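Local coordinates for ribosomal-protein-alanine acetyltransferase (Clostridium acetobutylicum, PDB 3DNS) that probably acetylates the N-terminal alanine of a protein substrate, as a RimJ-type member of the GNAT acetyltransferases, represented here by its N-terminal domain, at residues T62-K65 and E66-V70. Sequence-based numbering, arbitrary orientation.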
loop_
_atom_site.group_PDB
_atom_site.type_symbol
_atom_site.label_atom_id
_atom_site.label_comp_id
_atom_site.label_asym_id
_atom_site.label_seq_id
_atom_site.Cartn_x
_atom_site.Cartn_y
_atom_site.Cartn_z
ATOM N N THR A 62 -7.879 0.829 13.569
ATOM C CA THR A 62 -7.144 0.419 14.748
ATOM C C THR A 62 -5.645 0.589 14.474
ATOM O O THR A 62 -4.877 0.903 15.380
ATOM C CB THR A 62 -7.397 -1.093 15.148
ATOM O OG1 THR A 62 -8.794 -1.372 15.239
ATOM C CG2 THR A 62 -6.762 -1.414 16.478
ATOM N N TYR A 63 -5.229 0.344 13.234
ATOM C CA TYR A 63 -3.797 0.407 12.861
ATOM C C TYR A 63 -3.331 1.840 12.781
ATOM O O TYR A 63 -2.288 2.199 13.306
ATOM C CB TYR A 63 -3.521 -0.343 11.541
ATOM C CG TYR A 63 -3.243 -1.824 11.722
ATOM C CD1 TYR A 63 -4.130 -2.656 12.416
ATOM C CD2 TYR A 63 -2.069 -2.399 11.212
ATOM C CE1 TYR A 63 -3.863 -4.062 12.577
ATOM C CE2 TYR A 63 -1.793 -3.765 11.365
ATOM C CZ TYR A 63 -2.686 -4.589 12.048
ATOM O OH TYR A 63 -2.361 -5.919 12.167
ATOM N N ILE A 64 -4.130 2.682 12.136
ATOM C CA ILE A 64 -3.827 4.111 12.077
ATOM C C ILE A 64 -3.671 4.699 13.468
ATOM O O ILE A 64 -2.745 5.452 13.711
ATOM C CB ILE A 64 -4.884 4.849 11.277
ATOM C CG1 ILE A 64 -4.960 4.294 9.830
ATOM C CG2 ILE A 64 -4.599 6.344 11.210
ATOM C CD1 ILE A 64 -3.627 3.996 9.279
ATOM N N LYS A 65 -4.610 4.381 14.360
ATOM C CA LYS A 65 -4.541 4.801 15.763
ATOM C C LYS A 65 -3.218 4.384 16.397
ATOM O O LYS A 65 -2.623 5.163 17.170
ATOM C CB LYS A 65 -5.700 4.229 16.605
ATOM C CG LYS A 65 -6.941 5.094 16.608
ATOM C CD LYS A 65 -8.072 4.551 17.518
ATOM C CE LYS A 65 -9.237 3.948 16.733
ATOM N NZ LYS A 65 -10.515 3.892 17.560
ATOM N N GLU A 66 -2.803 3.158 16.127
ATOM C CA GLU A 66 -1.537 2.664 16.668
ATOM C C GLU A 66 -0.373 3.457 16.087
ATOM O O GLU A 66 0.556 3.870 16.808
ATOM C CB GLU A 66 -1.361 1.174 16.402
ATOM C CG GLU A 66 -0.013 0.633 16.859
ATOM C CD GLU A 66 0.068 -0.869 16.746
ATOM O OE1 GLU A 66 -0.709 -1.561 17.399
ATOM O OE2 GLU A 66 0.910 -1.365 16.005
ATOM N N ILE A 67 -0.391 3.688 14.788
ATOM C CA ILE A 67 0.739 4.375 14.160
ATOM C C ILE A 67 0.908 5.763 14.802
ATOM O O ILE A 67 1.979 6.175 15.192
ATOM C CB ILE A 67 0.526 4.456 12.602
ATOM C CG1 ILE A 67 0.580 3.045 11.982
ATOM C CG2 ILE A 67 1.531 5.424 11.910
ATOM C CD1 ILE A 67 -0.118 2.908 10.606
ATOM N N LEU A 68 -0.201 6.474 14.912
ATOM C CA LEU A 68 -0.203 7.792 15.484
ATOM C C LEU A 68 0.237 7.770 16.946
ATOM O O LEU A 68 0.995 8.602 17.377
ATOM C CB LEU A 68 -1.608 8.406 15.337
ATOM C CG LEU A 68 -2.004 8.906 13.948
ATOM C CD1 LEU A 68 -3.551 9.121 13.890
ATOM C CD2 LEU A 68 -1.263 10.241 13.596
ATOM N N SER A 69 -0.222 6.782 17.702
ATOM C CA SER A 69 0.101 6.670 19.100
ATOM C C SER A 69 1.583 6.390 19.268
ATOM O O SER A 69 2.232 7.025 20.070
ATOM C CB SER A 69 -0.773 5.619 19.824
ATOM O OG SER A 69 -2.110 6.075 19.861
ATOM N N VAL A 70 2.087 5.455 18.500
ATOM C CA VAL A 70 3.508 5.112 18.489
ATOM C C VAL A 70 4.386 6.300 18.173
ATOM O O VAL A 70 5.367 6.556 18.897
ATOM C CB VAL A 70 3.839 3.951 17.461
ATOM C CG1 VAL A 70 5.327 3.753 17.344
ATOM C CG2 VAL A 70 3.151 2.567 17.888
#
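Ser69 grips the carbonyl of Lys65, one turn back in the same helix, with two donors: its backbone N lies 2.9 Å from Lys65 O, and its hydroxyl OG also lies 2.9 Å from Lys65 O. They come in from opposite faces of the carbonyl plane, the hydroxyl tilted 31° out of it. With chi1 at -67°, OG stands beside its own backbone N and points back down the helix to that oxygen. Three further i to i+4 bonds continue the ladder: Glu66 N to Thr62 O is the longest at 3.2 Å, Ile67 N to Tyr63 O measures 2.8 Å, and Leu68 N bonds to Ile64 O with an N-H...O angle of 172°.

The apolar contacts fan out from Ile64. Its two branches part: the CD1 methyl meets Ile67 CD1 at 3.9 Å, while CG2, anti to the backbone N, reaches Leu68 CD1 at 4.0 Å. Beyond the helix, Ile67 packs on Thr10, Ile12 and Ile24 of the sheet, and Leu68 on Phe97, Leu100 and Phe102.

The charged ends find their partners elsewhere in the chain. Glu66, extended beyond CG, offers OE2 to Tyr9 N and Thr10 OG1; Lys65 NZ forms a salt bridge with Glu99.

Helix 61-78 links parallel strands 46-53 and 83-89 as the helix of a beta-alpha-beta unit in the GNAT fold. Apolar and polar contacts reach the same neighbouring segments: Ile67 and Glu66 both meet Thr10, Leu68 and Lys65 both meet helix 95-99, and the Lys65 carbonyl, which accepts two hydrogen bonds, holds the Ser69 hydroxyl close to the backbone.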